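Local coordinates for uncharacterized protein (PDB 4R7F) that is of unknown function but carries a type 9 secretion system plug protein first domain and immunoglobulin-like beta-sandwich domains, and packs here as a two-fold pair, at the interface of chains A and B. Residues are numbered along the deposited sequence; one frame, centred on the assembly and turned at random. Chains: chain A/B, Uncharacterized protein.

The interface of chains A and B. Residues chain A 145-146, 164, 166, 168, 207, 209, 211; chain B 145-147, 164, 166, 168, 207, 209, 211.
Strands 143-149 of the two chains meet antiparallel at A:Ala146 and B:Ala146, where each backbone N donates to the other's carbonyl O at 3.3 Å, from above the carbonyl plane rather than along a lone pair. Beside this bridge, A:Ser145 OG lies 2.8 Å from B:Ser147 OG in a hydroxyl-hydroxyl hydrogen bond. On the two-fold axis, A:Asn166 and B:Asn166 come tip to tip with amide planes 42° apart. Their ND2 atoms, both donors, crowd each other at 2.6 Å with no hydrogen bond between them, so the modelled orientation of these amides may be doubtful. As modelled, each ND2 turns to a water, A:Asn166 ND2 reaching water 2 at 2.7 Å. That water also bonds A:Thr211 OG1 and B:Ser145 OG, joining two strands and a loop residue across the two chains. A:Gln207, with CG anti to its backbone N (chi1 -164°) and an extended chain beyond, stretches across the seam. Its NE2 is fixed by a nearly straight bond (166°) to A:Asn168 OD1 at 2.8 Å, in the plane of both groups. The same NE2 makes weak bonds to B:Asn166 OD1 and B:Ser209 OG, and OE1 weakly accepts from B:Ser209 OG. An alanine here removes the amide and its cross-chain bonds, and would probably leave A:Asn168 less firmly oriented. Tip to tip, A:Asn168 CG meets the B:Thr211 methyl CG2 at 3.8 Å. The patch lies on facing sheet surfaces formed by strands 143-149, 160-168 and 207-210 plus the following loop residue; this pairing may be a crystal contact rather than a biological dimer.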
loop_
_atom_site.group_PDB
_atom_site.type_symbol
_atom_site.label_atom_id
_atom_site.label_comp_id
_atom_site.label_asym_id
_atom_site.label_seq_id
_atom_site.Cartn_x
_atom_site.Cartn_y
_atom_site.Cartn_z
ATOM N N SER A 145 14.511 4.773 -5.181
ATOM C CA SER A 145 13.310 5.613 -5.282
ATOM C C SER A 145 12.627 5.316 -6.600
ATOM O O SER A 145 13.265 5.422 -7.625
ATOM C CB SER A 145 13.670 7.099 -5.227
ATOM O OG SER A 145 14.245 7.433 -3.985
ATOM N N ALA A 146 11.338 4.967 -6.557
ATOM C CA ALA A 146 10.632 4.476 -7.740
ATOM C C ALA A 146 9.221 5.041 -7.876
ATOM O O ALA A 146 8.657 5.543 -6.927
ATOM C CB ALA A 146 10.594 2.954 -7.734
ATOM N N SER A 164 9.750 3.844 -13.218
ATOM C CA SER A 164 10.804 4.849 -13.265
ATOM C C SER A 164 11.508 4.646 -11.943
ATOM O O SER A 164 10.840 4.481 -10.916
ATOM C CB SER A 164 10.216 6.274 -13.335
ATOM O OG SER A 164 9.353 6.514 -14.457
ATOM N N ASN A 166 15.448 5.401 -9.477
ATOM C CA ASN A 166 16.816 5.910 -9.270
ATOM C C ASN A 166 17.425 5.107 -8.180
ATOM O O ASN A 166 16.762 4.791 -7.207
ATOM C CB ASN A 166 16.830 7.375 -8.833
ATOM C CG ASN A 166 16.068 8.260 -9.799
ATOM O OD1 ASN A 166 16.610 8.707 -10.796
ATOM N ND2 ASN A 166 14.782 8.475 -9.516
ATOM N N ASN A 168 19.954 5.370 -5.354
ATOM C CA ASN A 168 20.649 6.296 -4.491
ATOM C C ASN A 168 21.771 5.602 -3.717
ATOM O O ASN A 168 21.506 4.836 -2.825
ATOM C CB ASN A 168 19.622 6.921 -3.547
ATOM C CG ASN A 168 18.462 7.584 -4.301
ATOM O OD1 ASN A 168 18.662 8.279 -5.294
ATOM N ND2 ASN A 168 17.257 7.368 -3.819
ATOM N N GLN A 207 23.940 8.958 -7.670
ATOM C CA GLN A 207 22.603 8.675 -8.172
ATOM C C GLN A 207 22.642 8.164 -9.563
ATOM O O GLN A 207 23.269 8.764 -10.403
ATOM C CB GLN A 207 21.719 9.903 -8.157
ATOM C CG GLN A 207 20.284 9.486 -8.305
ATOM C CD GLN A 207 19.311 10.625 -8.060
ATOM O OE1 GLN A 207 19.357 11.656 -8.764
ATOM N NE2 GLN A 207 18.397 10.437 -7.090
ATOM N N SER A 209 20.109 6.980 -12.564
ATOM C CA SER A 209 18.706 7.106 -12.939
ATOM C C SER A 209 18.356 6.199 -14.113
ATOM O O SER A 209 19.078 6.198 -15.123
ATOM C CB SER A 209 18.387 8.576 -13.258
ATOM O OG SER A 209 17.071 8.708 -13.779
ATOM N N THR A 211 15.266 6.177 -15.800
ATOM C CA THR A 211 14.000 6.838 -15.996
ATOM C C THR A 211 13.879 7.075 -17.479
ATOM O O THR A 211 14.870 7.328 -18.114
ATOM C CB THR A 211 13.990 8.161 -15.223
ATOM O OG1 THR A 211 14.127 7.865 -13.830
ATOM C CG2 THR A 211 12.697 8.867 -15.400
ATOM N N SER B 145 9.086 10.237 -8.534
ATOM C CA SER B 145 9.589 8.954 -8.028
ATOM C C SER B 145 10.150 9.173 -6.639
ATOM O O SER B 145 11.007 10.017 -6.482
ATOM C CB SER B 145 10.691 8.397 -8.932
ATOM O OG SER B 145 10.191 8.111 -10.218
ATOM N N ALA B 146 9.677 8.401 -5.657
ATOM C CA ALA B 146 10.003 8.650 -4.253
ATOM C C ALA B 146 10.298 7.375 -3.468
ATOM O O ALA B 146 9.948 6.291 -3.887
ATOM C CB ALA B 146 8.882 9.435 -3.586
ATOM N N SER B 147 11.018 7.522 -2.358
ATOM C CA SER B 147 11.188 6.427 -1.417
ATOM C C SER B 147 11.251 6.965 0.017
ATOM O O SER B 147 11.546 8.125 0.214
ATOM C CB SER B 147 12.445 5.605 -1.737
ATOM O OG SER B 147 13.632 6.341 -1.490
ATOM N N SER B 164 13.066 10.669 -0.043
ATOM C CA SER B 164 13.987 10.920 -1.145
ATOM C C SER B 164 13.061 10.982 -2.337
ATOM O O SER B 164 12.156 10.147 -2.450
ATOM C CB SER B 164 14.987 9.758 -1.314
ATOM O OG SER B 164 15.783 9.476 -0.153
ATOM N N ASN B 166 12.549 12.408 -6.795
ATOM C CA ASN B 166 12.984 13.046 -8.051
ATOM C C ASN B 166 11.761 13.459 -8.784
ATOM O O ASN B 166 10.783 12.731 -8.804
ATOM C CB ASN B 166 13.765 12.087 -8.949
ATOM C CG ASN B 166 14.943 11.466 -8.226
ATOM O OD1 ASN B 166 16.015 12.046 -8.167
ATOM N ND2 ASN B 166 14.721 10.292 -7.632
ATOM N N ASN B 168 10.442 13.965 -12.313
ATOM C CA ASN B 168 10.645 13.611 -13.698
ATOM C C ASN B 168 9.788 14.473 -14.626
ATOM O O ASN B 168 8.594 14.311 -14.670
ATOM C CB ASN B 168 10.319 12.125 -13.856
ATOM C CG ASN B 168 11.135 11.243 -12.902
ATOM O OD1 ASN B 168 12.335 11.438 -12.723
ATOM N ND2 ASN B 168 10.478 10.274 -12.302
ATOM N N GLN B 207 15.196 15.937 -15.076
ATOM C CA GLN B 207 15.127 15.325 -13.758
ATOM C C GLN B 207 15.687 16.217 -12.715
ATOM O O GLN B 207 16.778 16.710 -12.874
ATOM C CB GLN B 207 15.883 14.016 -13.698
ATOM C CG GLN B 207 15.465 13.254 -12.473
ATOM C CD GLN B 207 15.989 11.829 -12.458
ATOM O OE1 GLN B 207 17.218 11.610 -12.494
ATOM N NE2 GLN B 207 15.069 10.851 -12.362
ATOM N N SER B 209 16.450 16.276 -8.685
ATOM C CA SER B 209 16.585 15.343 -7.573
ATOM C C SER B 209 16.654 16.071 -6.236
ATOM O O SER B 209 17.434 17.027 -6.099
ATOM C CB SER B 209 17.824 14.458 -7.789
ATOM O OG SER B 209 18.073 13.648 -6.648
ATOM N N THR B 211 17.307 14.543 -3.132
ATOM C CA THR B 211 17.734 13.348 -2.448
ATOM C C THR B 211 18.877 13.762 -1.560
ATOM O O THR B 211 19.633 14.619 -1.940
ATOM C CB THR B 211 18.182 12.304 -3.477
ATOM O OG1 THR B 211 17.057 11.972 -4.295
ATOM C CG2 THR B 211 18.624 11.057 -2.805
HETATM O O HOH W 1 15.454 9.959 -5.094
HETATM O O HOH W 2 12.954 8.111 -11.417
#